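Local structure of malonyl CoA-acyl carrier protein transacylase (Clostridium perfringens, 3PTW) at residues 31-36 against 67-72; 37-42 against 109-114; 58-63 against 116-121. The protein probably transfers the malonyl group from malonyl-CoA to acyl carrier protein, the reaction that supplies malonyl units for fatty acid synthesis. One frame throughout, in Å; residues are numbered along the deposited sequence.

Contact 1: 31-36 against 67-72; sequences EVFKRS and ITTNMA
With chi1 at -57°, Thr68 sends its two branches to different partners on helix 27-40: the methyl CG2 goes to Phe33 and the hydroxyl OG1 to Ser36. The serine answers with its own OG swung anti to the backbone nitrogen (chi1 -177°), which carries it across the gap to donate a hydrogen bond from Ser36 OG to Thr68 OG1, 2.7 Å long. Thr68 OG1 is also bonded to Pro64 O, one turn back on its own helix, so this buried hydroxyl has two partners. Threonine suits the place because it offers a polar and an apolar branch from one short side chain. Its CG2 stands almost on the normal through the middle of the Phe33 ring, 3.8 Å from the centroid, a CH-pi contact. The same ring touches the next turn through CE2, 3.5 Å from Ala72 CB, and beyond this pair it meets the ring of Phe49. Val32 packs closer to the backbone: its CG1 lies 3.6 Å from Ala72 N and 3.8 Å from Met71 CG, whose side chain it crosses at about a right angle. Alanine is small enough to leave room for both the valine and the phenylalanine, and the CA atoms of Val32 and Ala72 are 5.4 Å apart. Beside this largely apolar seam, Ser29 OG bonds Ala72 O, and Arg35 NH1 forms a salt bridge with Glu107 OE2. The two segments run nearly antiparallel, at 150° with axes 9.1 Å apart, an ordinary antiparallel helix-helix packing within the acyl transferase domain.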
ATOM      1  N   GLU A  31      11.614  19.391  -4.300  1.00 43.05           N
ATOM      2  CA  GLU A  31      11.535  19.884  -2.924  1.00 43.81           C
ATOM      3  C   GLU A  31      11.128  18.781  -1.942  1.00 42.79           C
ATOM      4  O   GLU A  31      11.620  18.736  -0.806  1.00 43.16           O
ATOM      5  CB  GLU A  31      10.575  21.082  -2.848  1.00 45.13           C
ATOM      6  CG  GLU A  31      10.359  21.666  -1.449  1.00 61.58           C
ATOM      7  CD  GLU A  31       9.621  23.004  -1.460  1.00 46.54           C
ATOM      8  OE1 GLU A  31       9.850  23.809  -0.530  1.00 62.55           O
ATOM      9  OE2 GLU A  31       8.820  23.260  -2.393  1.00 62.11           O
ATOM     10  N   VAL A  32      10.245  17.887  -2.380  1.00 41.23           N
ATOM     11  CA  VAL A  32       9.816  16.783  -1.527  1.00 39.43           C
ATOM     12  C   VAL A  32      10.974  15.847  -1.173  1.00 38.78           C
ATOM     13  O   VAL A  32      11.066  15.364  -0.033  1.00 38.16           O
ATOM     14  CB  VAL A  32       8.626  16.006  -2.129  1.00 38.18           C
ATOM     15  CG1 VAL A  32       8.451  14.666  -1.433  1.00 32.12           C
ATOM     16  CG2 VAL A  32       7.356  16.830  -2.006  1.00 33.12           C
ATOM     17  N   PHE A  33      11.855  15.602  -2.141  1.00 38.56           N
ATOM     18  CA  PHE A  33      13.025  14.748  -1.920  1.00 38.43           C
ATOM     19  C   PHE A  33      14.008  15.402  -0.970  1.00 38.56           C
ATOM     20  O   PHE A  33      14.585  14.736  -0.103  1.00 38.20           O
ATOM     21  CB  PHE A  33      13.704  14.372  -3.248  1.00 39.37           C
ATOM     22  CG  PHE A  33      13.158  13.125  -3.856  1.00 31.09           C
ATOM     23  CD1 PHE A  33      13.769  11.896  -3.620  1.00 38.86           C
ATOM     24  CD2 PHE A  33      11.989  13.162  -4.617  1.00 38.50           C
ATOM     25  CE1 PHE A  33      13.242  10.723  -4.153  1.00 30.75           C
ATOM     26  CE2 PHE A  33      11.458  11.997  -5.158  1.00 30.75           C
ATOM     27  CZ  PHE A  33      12.093  10.766  -4.918  1.00 37.93           C
ATOM     28  N   LYS A  34      14.185  16.714  -1.139  1.00 39.02           N
ATOM     29  CA  LYS A  34      15.019  17.519  -0.250  1.00 39.38           C
ATOM     30  C   LYS A  34      14.551  17.391   1.207  1.00 38.54           C
ATOM     31  O   LYS A  34      15.355  17.162   2.108  1.00 38.69           O
ATOM     32  CB  LYS A  34      15.007  18.988  -0.700  1.00 39.85           C
ATOM     33  CG  LYS A  34      16.294  19.479  -1.355  1.00 46.98           C
ATOM     34  CD  LYS A  34      16.537  18.889  -2.729  1.00 41.30           C
ATOM     35  CE  LYS A  34      17.898  19.315  -3.266  1.00 48.35           C
ATOM     36  NZ  LYS A  34      18.378  18.377  -4.321  1.00 42.97           N
ATOM     37  N   ARG A  35      13.244  17.499   1.416  1.00 37.93           N
ATOM     38  CA  ARG A  35      12.653  17.433   2.748  1.00 38.11           C
ATOM     39  C   ARG A  35      12.769  16.036   3.374  1.00 38.19           C
ATOM     40  O   ARG A  35      12.914  15.899   4.594  1.00 38.09           O
ATOM     41  CB  ARG A  35      11.187  17.860   2.684  1.00 37.48           C
ATOM     42  CG  ARG A  35      10.974  19.353   2.461  1.00 47.77           C
ATOM     43  CD  ARG A  35       9.542  19.642   2.020  1.00 38.92           C
ATOM     44  NE  ARG A  35       8.542  19.220   3.006  1.00 47.86           N
ATOM     45  CZ  ARG A  35       7.252  19.000   2.746  1.00 38.95           C
ATOM     46  NH1 ARG A  35       6.434  18.618   3.727  1.00 47.26           N
ATOM     47  NH2 ARG A  35       6.774  19.149   1.518  1.00 47.25           N
ATOM     48  N   SER A  36      12.693  15.004   2.532  1.00 37.95           N
ATOM     49  CA  SER A  36      12.755  13.630   3.005  1.00 37.59           C
ATOM     50  C   SER A  36      14.169  13.341   3.473  1.00 38.88           C
ATOM     51  O   SER A  36      14.380  12.744   4.541  1.00 39.00           O
ATOM     52  CB  SER A  36      12.336  12.651   1.904  1.00 36.57           C
ATOM     53  OG  SER A  36      12.336  11.320   2.405  1.00 36.32           O
ATOM     54  N   ILE A  67       7.251   6.073   0.049  1.00 31.62           N
ATOM     55  CA  ILE A  67       6.470   7.158   0.627  1.00 31.06           C
ATOM     56  C   ILE A  67       6.888   8.522   0.061  1.00 30.76           C
ATOM     57  O   ILE A  67       6.026   9.351  -0.251  1.00 30.18           O
ATOM     58  CB  ILE A  67       6.545   7.140   2.175  1.00 31.33           C
ATOM     59  CG1 ILE A  67       5.780   5.928   2.733  1.00 30.56           C
ATOM     60  CG2 ILE A  67       6.027   8.454   2.771  1.00 31.08           C
ATOM     61  CD1 ILE A  67       4.309   5.847   2.344  1.00 31.32           C
ATOM     62  N   THR A  68       8.203   8.720  -0.072  1.00 30.85           N
ATOM     63  CA  THR A  68       8.781   9.933  -0.651  1.00 31.45           C
ATOM     64  C   THR A  68       8.418  10.070  -2.120  1.00 29.70           C
ATOM     65  O   THR A  68       8.072  11.153  -2.582  1.00 29.29           O
ATOM     66  CB  THR A  68      10.350   9.938  -0.551  1.00 32.84           C
ATOM     67  OG1 THR A  68      10.753   9.797   0.818  1.00 30.70           O
ATOM     68  CG2 THR A  68      10.925  11.236  -1.118  1.00 31.66           C
ATOM     69  N   THR A  69       8.542   8.968  -2.844  1.00 29.21           N
ATOM     70  CA  THR A  69       8.234   8.919  -4.266  1.00 29.40           C
ATOM     71  C   THR A  69       6.751   9.236  -4.523  1.00 29.78           C
ATOM     72  O   THR A  69       6.430  10.088  -5.369  1.00 30.50           O
ATOM     73  CB  THR A  69       8.689   7.566  -4.849  1.00 29.63           C
ATOM     74  OG1 THR A  69      10.128   7.548  -4.880  1.00 28.97           O
ATOM     75  CG2 THR A  69       8.143   7.337  -6.264  1.00 27.62           C
ATOM     76  N   ASN A  70       5.871   8.574  -3.771  1.00 28.87           N
ATOM     77  CA  ASN A  70       4.423   8.844  -3.797  1.00 29.06           C
ATOM     78  C   ASN A  70       4.083  10.326  -3.559  1.00 29.67           C
ATOM     79  O   ASN A  70       3.219  10.889  -4.233  1.00 28.22           O
ATOM     80  CB  ASN A  70       3.675   7.952  -2.785  1.00 28.39           C
ATOM     81  CG  ASN A  70       3.678   6.463  -3.171  1.00 21.13           C
ATOM     82  OD1 ASN A  70       4.220   6.083  -4.200  1.00 29.31           O
ATOM     83  ND2 ASN A  70       3.063   5.618  -2.337  1.00 28.44           N
ATOM     84  N   MET A  71       4.790  10.953  -2.620  1.00 30.91           N
ATOM     85  CA  MET A  71       4.539  12.347  -2.264  1.00 32.17           C
ATOM     86  C   MET A  71       5.031  13.314  -3.354  1.00 32.24           C
ATOM     87  O   MET A  71       4.318  14.249  -3.734  1.00 32.40           O
ATOM     88  CB  MET A  71       5.200  12.657  -0.914  1.00 34.41           C
ATOM     89  CG  MET A  71       4.850  14.010  -0.303  1.00 37.16           C
ATOM     90  SD  MET A  71       3.096  14.285   0.071  1.00 37.10           S
ATOM     91  CE  MET A  71       3.212  15.847   0.942  1.00 37.70           C
ATOM     92  N   ALA A  72       6.241  13.071  -3.853  1.00 31.98           N
ATOM     93  CA  ALA A  72       6.817  13.856  -4.945  1.00 32.94           C
ATOM     94  C   ALA A  72       5.899  13.896  -6.172  1.00 32.13           C
ATOM     95  O   ALA A  72       5.745  14.936  -6.781  1.00 32.07           O
ATOM     96  CB  ALA A  72       8.190  13.299  -5.323  1.00 33.81           C
TER

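Contact 2: 37-42 against 109-114; sequences SEALGI and GVKLVK
Leu40 and Lys111 lie alongside each other with their chains running opposite ways where the last turn of helix 27-40 leans on helix 106-122, a helix-to-helix packing in the acyl transferase domain without hydrogen bonds between the segments. The leucine spreads its two methyls over one face of the neighbouring helix: CD1 rests against the aliphatic part of the lysine, 3.6 Å from Lys111 CG, while CD2 lies 4.2 Å from Val110 CB, crossing that branched side chain at a slant. Ala39 adds a methyl beside the same valine, Ala39 CB to Val110 CG2 being 4.2 Å. Gly41 ends the helix by turning to positive phi (70°), a conformation glycine adopts easily, and the chain bends so that Ile42 faces the partner. There Ile42 and Lys114 meet tip to tip, Ile42 CD1 standing 3.7 Å from Lys114 NZ. Lys114 uses its aliphatic chain and amino group separately: extended as far as CE, the chain passes near Leu40, and a bend at chi4 (78°) turns the amino group to a salt bridge with Glu60 and a cation-pi contact with Phe61. Lys111, bent at chi2, chi3 and chi4, folds back toward Glu107 and Asp108 of its own helix and lays its CD 3.4 Å from Ala39 O.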
ATOM      1  N   SER A  37      15.128  13.779   2.671  1.00 39.94           N
ATOM      2  CA  SER A  37      16.533  13.685   3.034  1.00 42.01           C
ATOM      3  C   SER A  37      16.819  14.401   4.346  1.00 43.31           C
ATOM      4  O   SER A  37      17.445  13.823   5.231  1.00 43.43           O
ATOM      5  CB  SER A  37      17.415  14.238   1.919  1.00 42.48           C
ATOM      6  OG  SER A  37      17.333  13.390   0.800  1.00 39.04           O
ATOM      7  N   GLU A  38      16.357  15.648   4.470  1.00 44.39           N
ATOM      8  CA  GLU A  38      16.535  16.411   5.710  1.00 45.68           C
ATOM      9  C   GLU A  38      15.927  15.683   6.902  1.00 45.15           C
ATOM     10  O   GLU A  38      16.557  15.576   7.944  1.00 46.09           O
ATOM     11  CB  GLU A  38      15.950  17.826   5.600  1.00 46.68           C
ATOM     12  CG  GLU A  38      16.821  18.826   4.840  1.00 65.90           C
ATOM     13  CD  GLU A  38      18.179  19.099   5.503  1.00 49.96           C
ATOM     14  OE1 GLU A  38      19.011  19.785   4.869  1.00 67.99           O
ATOM     15  OE2 GLU A  38      18.423  18.637   6.644  1.00 67.33           O
ATOM     16  N   ALA A  39      14.715  15.159   6.738  1.00 44.04           N
ATOM     17  CA  ALA A  39      14.031  14.501   7.841  1.00 43.71           C
ATOM     18  C   ALA A  39      14.726  13.200   8.275  1.00 43.83           C
ATOM     19  O   ALA A  39      14.815  12.919   9.468  1.00 43.93           O
ATOM     20  CB  ALA A  39      12.563  14.250   7.496  1.00 42.68           C
ATOM     21  N   LEU A  40      15.227  12.435   7.304  1.00 43.84           N
ATOM     22  CA  LEU A  40      15.790  11.102   7.539  1.00 44.40           C
ATOM     23  C   LEU A  40      17.289  11.124   7.806  1.00 45.75           C
ATOM     24  O   LEU A  40      17.829  10.186   8.383  1.00 45.91           O
ATOM     25  CB  LEU A  40      15.503  10.183   6.345  1.00 44.13           C
ATOM     26  CG  LEU A  40      14.351   9.171   6.373  1.00 48.90           C
ATOM     27  CD1 LEU A  40      13.317   9.515   7.409  1.00 43.43           C
ATOM     28  CD2 LEU A  40      13.696   9.025   5.000  1.00 42.73           C
ATOM     29  N   GLY A  41      17.958  12.185   7.366  1.00 46.64           N
ATOM     30  CA  GLY A  41      19.413  12.290   7.492  1.00 48.15           C
ATOM     31  C   GLY A  41      20.111  11.314   6.566  1.00 48.78           C
ATOM     32  O   GLY A  41      21.209  10.851   6.856  1.00 49.61           O
ATOM     33  N   ILE A  42      19.449  10.966   5.464  1.00 48.27           N
ATOM     34  CA  ILE A  42      20.050  10.100   4.443  1.00 48.51           C
ATOM     35  C   ILE A  42      19.781  10.685   3.061  1.00 47.46           C
ATOM     36  O   ILE A  42      18.824  11.433   2.876  1.00 46.96           O
ATOM     37  CB  ILE A  42      19.547   8.628   4.510  1.00 48.47           C
ATOM     38  CG1 ILE A  42      19.319   8.166   5.949  1.00 58.56           C
ATOM     39  CG2 ILE A  42      20.554   7.679   3.851  1.00 59.65           C
ATOM     40  CD1 ILE A  42      18.592   6.825   6.048  1.00 48.35           C
ATOM     41  N   GLY A 109       5.657  11.248   8.546  1.00 35.05           N
ATOM     42  CA  GLY A 109       5.333  10.100   7.709  1.00 34.13           C
ATOM     43  C   GLY A 109       6.573   9.318   7.336  1.00 34.21           C
ATOM     44  O   GLY A 109       6.681   8.133   7.657  1.00 34.46           O
ATOM     45  N   VAL A 110       7.532   9.972   6.687  1.00 34.27           N
ATOM     46  CA  VAL A 110       8.715   9.243   6.232  1.00 34.42           C
ATOM     47  C   VAL A 110       9.505   8.617   7.366  1.00 34.62           C
ATOM     48  O   VAL A 110       9.845   7.445   7.276  1.00 34.09           O
ATOM     49  CB  VAL A 110       9.635  10.039   5.276  1.00 34.85           C
ATOM     50  CG1 VAL A 110       9.076  10.007   3.881  1.00 43.60           C
ATOM     51  CG2 VAL A 110       9.877  11.470   5.759  1.00 44.38           C
ATOM     52  N   LYS A 111       9.751   9.379   8.440  1.00 35.81           N
ATOM     53  CA  LYS A 111      10.449   8.852   9.612  1.00 36.63           C
ATOM     54  C   LYS A 111       9.733   7.639  10.201  1.00 35.13           C
ATOM     55  O   LYS A 111      10.376   6.653  10.553  1.00 35.22           O
ATOM     56  CB  LYS A 111      10.691   9.926  10.699  1.00 38.84           C
ATOM     57  CG  LYS A 111      11.703  11.017  10.316  1.00 40.45           C
ATOM     58  CD  LYS A 111      12.509  11.585  11.509  1.00 42.91           C
ATOM     59  CE  LYS A 111      11.733  12.593  12.347  1.00 41.85           C
ATOM     60  NZ  LYS A 111      10.654  13.258  11.550  1.00 44.22           N
ATOM     61  N   LEU A 112       8.408   7.712  10.296  1.00 33.86           N
ATOM     62  CA  LEU A 112       7.618   6.643  10.899  1.00 33.36           C
ATOM     63  C   LEU A 112       7.681   5.322  10.119  1.00 32.57           C
ATOM     64  O   LEU A 112       7.867   4.248  10.713  1.00 32.47           O
ATOM     65  CB  LEU A 112       6.158   7.085  11.059  1.00 33.25           C
ATOM     66  CG  LEU A 112       5.224   6.138  11.809  1.00 39.24           C
ATOM     67  CD1 LEU A 112       5.688   5.940  13.249  1.00 33.73           C
ATOM     68  CD2 LEU A 112       3.798   6.673  11.772  1.00 33.60           C
ATOM     69  N   VAL A 113       7.537   5.392   8.797  1.00 31.83           N
ATOM     70  CA  VAL A 113       7.485   4.162   8.001  1.00 32.11           C
ATOM     71  C   VAL A 113       8.838   3.447   7.897  1.00 32.38           C
ATOM     72  O   VAL A 113       8.887   2.232   7.680  1.00 32.74           O
ATOM     73  CB  VAL A 113       6.850   4.353   6.604  1.00 31.69           C
ATOM     74  CG1 VAL A 113       5.363   4.785   6.732  1.00 25.56           C
ATOM     75  CG2 VAL A 113       7.680   5.313   5.742  1.00 25.24           C
ATOM     76  N   LYS A 114       9.920   4.192   8.073  1.00 32.43           N
ATOM     77  CA  LYS A 114      11.245   3.591   8.143  1.00 33.44           C
ATOM     78  C   LYS A 114      11.294   2.693   9.382  1.00 34.03           C
ATOM     79  O   LYS A 114      11.740   1.549   9.305  1.00 34.38           O
ATOM     80  CB  LYS A 114      12.331   4.672   8.179  1.00 34.11           C
ATOM     81  CG  LYS A 114      13.751   4.152   8.326  1.00 34.03           C
ATOM     82  CD  LYS A 114      14.752   5.317   8.250  1.00 36.63           C
ATOM     83  CE  LYS A 114      16.115   4.923   8.813  1.00 36.25           C
ATOM     84  NZ  LYS A 114      16.864   4.105   7.827  1.00 39.27           N
TER

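Contact 3: 58-63 against 116-121; sequences KTEFTQ and RGKFMQ
Thr59 and Gly117 join the first turn of helix 59-79 to helix 106-122 in a close antiparallel crossing, the segments meeting at 148° with axes only 7.2 Å apart. A glycine fits here because, with no side chain, it lets the backbones touch: the CA atoms of Glu60 and Gly117 are 4.0 Å apart. Held between its backbone N and carbonyl carbon (chi1 86°), Thr59 OG1 faces Gly117 O and donates to it over 2.7 Å. The carbonyl is thus gripped twice, since Gln121 N, its regular helical partner, comes from the opposite face of the carbonyl plane; the hydroxyl stands well above that plane.

One turn on, Gln63 OE1 as modelled accepts from Arg116 NH1 at 2.9 Å. The oxygen lies in the guanidinium plane, although the donor stands tilted out of the amide plane, with a C=O...N angle of 95°. Like-with-like neighbours, Val113 O near OE1 and Arg116 NH1 near NE2, leave the amide's orientation less certain. Arg116 NH2 is bonded to Gln248 OE1 and Ser91 OG. Ser91 belongs to a probable nucleophile elbow, so the position of Arg116 is consistent with that of the arginine which binds the malonyl carboxylate in related transacylases, and Gln63 would then be a second-shell residue orienting it. Gln63 NE2 has weak bonds to Met120 SD and Gln11 OE1.

At the outer side Glu60 and Lys118 run together in the same direction, in a weak salt bridge of 3.2 Å between Glu60 OE2 and Lys118 NZ. With Lys114 also on Glu60 OE2, the carboxylate would probably be stabilised as an anion. Over one face of the Arg116 guanidinium, offset toward its rim, Met120 SD sits 3.4 Å above the plane.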
ATOM      1  N   LYS A  58      15.288  -3.668   0.816  1.00 41.04           N
ATOM      2  CA  LYS A  58      15.261  -3.880   2.263  1.00 41.39           C
ATOM      3  C   LYS A  58      14.113  -3.054   2.859  1.00 39.79           C
ATOM      4  O   LYS A  58      14.116  -1.828   2.770  1.00 39.57           O
ATOM      5  CB  LYS A  58      16.615  -3.513   2.886  1.00 42.97           C
ATOM      6  CG  LYS A  58      17.553  -4.702   3.216  1.00 59.69           C
ATOM      7  CD  LYS A  58      17.576  -5.828   2.161  1.00 45.66           C
ATOM      8  CE  LYS A  58      18.433  -5.493   0.936  1.00 60.62           C
ATOM      9  NZ  LYS A  58      19.885  -5.385   1.265  1.00 48.22           N
ATOM     10  N   THR A  59      13.142  -3.735   3.466  1.00 38.53           N
ATOM     11  CA  THR A  59      11.862  -3.116   3.849  1.00 37.09           C
ATOM     12  C   THR A  59      11.988  -1.829   4.694  1.00 36.59           C
ATOM     13  O   THR A  59      11.296  -0.832   4.429  1.00 35.75           O
ATOM     14  CB  THR A  59      10.889  -4.140   4.501  1.00 37.00           C
ATOM     15  OG1 THR A  59      11.142  -4.243   5.909  1.00 43.61           O
ATOM     16  CG2 THR A  59      11.047  -5.510   3.868  1.00 42.33           C
ATOM     17  N   GLU A  60      12.871  -1.839   5.696  1.00 36.65           N
ATOM     18  CA  GLU A  60      13.206  -0.604   6.416  1.00 36.27           C
ATOM     19  C   GLU A  60      13.451   0.602   5.486  1.00 36.01           C
ATOM     20  O   GLU A  60      13.023   1.727   5.772  1.00 35.98           O
ATOM     21  CB  GLU A  60      14.415  -0.803   7.316  1.00 36.57           C
ATOM     22  CG  GLU A  60      14.705   0.438   8.146  1.00 44.40           C
ATOM     23  CD  GLU A  60      15.955   0.329   8.974  1.00 36.89           C
ATOM     24  OE1 GLU A  60      16.478  -0.789   9.124  1.00 45.73           O
ATOM     25  OE2 GLU A  60      16.407   1.374   9.487  1.00 45.63           O
ATOM     26  N   PHE A  61      14.123   0.357   4.366  1.00 35.84           N
ATOM     27  CA  PHE A  61      14.439   1.413   3.416  1.00 35.39           C
ATOM     28  C   PHE A  61      13.423   1.567   2.277  1.00 34.08           C
ATOM     29  O   PHE A  61      13.178   2.684   1.828  1.00 34.45           O
ATOM     30  CB  PHE A  61      15.863   1.236   2.890  1.00 36.62           C
ATOM     31  CG  PHE A  61      16.908   1.552   3.914  1.00 30.59           C
ATOM     32  CD1 PHE A  61      17.429   2.841   4.010  1.00 37.89           C
ATOM     33  CD2 PHE A  61      17.345   0.578   4.817  1.00 38.19           C
ATOM     34  CE1 PHE A  61      18.380   3.154   4.972  1.00 32.03           C
ATOM     35  CE2 PHE A  61      18.313   0.885   5.796  1.00 31.27           C
ATOM     36  CZ  PHE A  61      18.826   2.162   5.869  1.00 39.56           C
ATOM     37  N   THR A  62      12.845   0.455   1.827  1.00 32.70           N
ATOM     38  CA  THR A  62      11.775   0.452   0.833  1.00 31.90           C
ATOM     39  C   THR A  62      10.627   1.387   1.206  1.00 31.42           C
ATOM     40  O   THR A  62      10.107   2.122   0.348  1.00 30.81           O
ATOM     41  CB  THR A  62      11.177  -0.978   0.651  1.00 31.79           C
ATOM     42  OG1 THR A  62      12.228  -1.934   0.511  1.00 32.57           O
ATOM     43  CG2 THR A  62      10.270  -1.047  -0.574  1.00 31.10           C
ATOM     44  N   GLN A  63      10.233   1.353   2.484  1.00 30.75           N
ATOM     45  CA  GLN A  63       9.031   2.050   2.921  1.00 29.61           C
ATOM     46  C   GLN A  63       9.170   3.592   2.813  1.00 30.01           C
ATOM     47  O   GLN A  63       8.355   4.218   2.134  1.00 30.34           O
ATOM     48  CB  GLN A  63       8.529   1.538   4.293  1.00 29.18           C
ATOM     49  CG  GLN A  63       8.140   0.032   4.294  1.00 30.26           C
ATOM     50  CD  GLN A  63       7.257  -0.420   5.477  1.00 29.00           C
ATOM     51  OE1 GLN A  63       6.806   0.377   6.300  1.00 30.34           O
ATOM     52  NE2 GLN A  63       7.028  -1.714   5.559  1.00 30.02           N
ATOM     53  N   ARG A 116       8.672   1.436  11.020  1.00 34.01           N
ATOM     54  CA  ARG A 116       7.687   0.393  10.766  1.00 33.49           C
ATOM     55  C   ARG A 116       8.282  -0.735   9.931  1.00 33.37           C
ATOM     56  O   ARG A 116       8.122  -1.912  10.252  1.00 33.58           O
ATOM     57  CB  ARG A 116       6.481   1.002  10.041  1.00 32.83           C
ATOM     58  CG  ARG A 116       5.432   0.006   9.516  1.00 32.28           C
ATOM     59  CD  ARG A 116       4.368   0.784   8.717  1.00 32.54           C
ATOM     60  NE  ARG A 116       3.203  -0.010   8.331  1.00 31.04           N
ATOM     61  CZ  ARG A 116       3.115  -0.730   7.211  1.00 32.08           C
ATOM     62  NH1 ARG A 116       4.138  -0.796   6.370  1.00 30.37           N
ATOM     63  NH2 ARG A 116       2.005  -1.418   6.954  1.00 30.29           N
ATOM     64  N   GLY A 117       8.968  -0.361   8.858  1.00 33.46           N
ATOM     65  CA  GLY A 117       9.556  -1.326   7.938  1.00 33.69           C
ATOM     66  C   GLY A 117      10.582  -2.171   8.641  1.00 35.59           C
ATOM     67  O   GLY A 117      10.650  -3.385   8.421  1.00 36.69           O
ATOM     68  N   LYS A 118      11.375  -1.517   9.492  1.00 36.48           N
ATOM     69  CA  LYS A 118      12.342  -2.179  10.365  1.00 37.81           C
ATOM     70  C   LYS A 118      11.633  -3.189  11.267  1.00 38.34           C
ATOM     71  O   LYS A 118      12.050  -4.362  11.359  1.00 38.19           O
ATOM     72  CB  LYS A 118      13.047  -1.124  11.221  1.00 38.79           C
ATOM     73  CG  LYS A 118      14.297  -1.570  11.975  1.00 54.39           C
ATOM     74  CD  LYS A 118      14.708  -0.511  13.029  1.00 40.52           C
ATOM     75  CE  LYS A 118      15.350   0.774  12.436  1.00 55.85           C
ATOM     76  NZ  LYS A 118      14.444   1.881  11.918  1.00 39.66           N
ATOM     77  N   PHE A 119      10.556  -2.744  11.921  1.00 37.96           N
ATOM     78  CA  PHE A 119       9.854  -3.595  12.883  1.00 37.65           C
ATOM     79  C   PHE A 119       9.204  -4.805  12.198  1.00 36.80           C
ATOM     80  O   PHE A 119       9.279  -5.938  12.708  1.00 36.48           O
ATOM     81  CB  PHE A 119       8.801  -2.811  13.690  1.00 37.82           C
ATOM     82  CG  PHE A 119       9.334  -1.588  14.400  1.00 39.34           C
ATOM     83  CD1 PHE A 119      10.637  -1.547  14.902  1.00 39.65           C
ATOM     84  CD2 PHE A 119       8.508  -0.478  14.592  1.00 38.52           C
ATOM     85  CE1 PHE A 119      11.124  -0.411  15.564  1.00 40.46           C
ATOM     86  CE2 PHE A 119       8.978   0.662  15.249  1.00 39.43           C
ATOM     87  CZ  PHE A 119      10.292   0.695  15.740  1.00 39.85           C
ATOM     88  N   MET A 120       8.574  -4.567  11.046  1.00 35.59           N
ATOM     89  CA  MET A 120       7.926  -5.651  10.311  1.00 35.23           C
ATOM     90  C   MET A 120       8.926  -6.718   9.855  1.00 36.21           C
ATOM     91  O   MET A 120       8.633  -7.919   9.922  1.00 35.13           O
ATOM     92  CB  MET A 120       7.137  -5.117   9.119  1.00 34.43           C
ATOM     93  CG  MET A 120       5.883  -4.339   9.513  1.00 33.61           C
ATOM     94  SD  MET A 120       5.094  -3.529   8.111  1.00 33.97           S
ATOM     95  CE  MET A 120       4.196  -4.902   7.398  1.00 33.04           C
ATOM     96  N   GLN A 121      10.106  -6.277   9.405  1.00 37.43           N
ATOM     97  CA  GLN A 121      11.125  -7.201   8.910  1.00 38.27           C
ATOM     98  C   GLN A 121      11.755  -8.017  10.038  1.00 39.25           C
ATOM     99  O   GLN A 121      12.034  -9.207   9.860  1.00 39.88           O
ATOM    100  CB  GLN A 121      12.206  -6.458   8.117  1.00 39.18           C
ATOM    101  CG  GLN A 121      13.027  -7.330   7.123  1.00 45.41           C
ATOM    102  CD  GLN A 121      12.159  -8.192   6.189  1.00 39.94           C
ATOM    103  OE1 GLN A 121      12.417  -9.387   6.011  1.00 45.94           O
ATOM    104  NE2 GLN A 121      11.129  -7.595   5.608  1.00 44.00           N
TER

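How the contacts relate
Three helices, 27-40, 59-79 and 106-122, pack pairwise, and each contact joins one pair. Contact 1 joins the first two, contact 2 the first and third, contact 3 the second and third. The centres of contacts 1 and 2 are 10 Å apart, those of 2 and 3 12 Å, those of 1 and 3 17 Å. In sequence the order is 31-36, 37-42, 58-63, 67-72, 109-114, 116-121, so each pairing crosses the others. Val110 packs on Thr68 and Ile67, tying contact 2 to contact 1, while Ile42 CD1 touches the Phe61 ring between contacts 2 and 3. The cluster thus runs from contact 1 to contact 3, where Arg116 lies beside the probable nucleophile elbow.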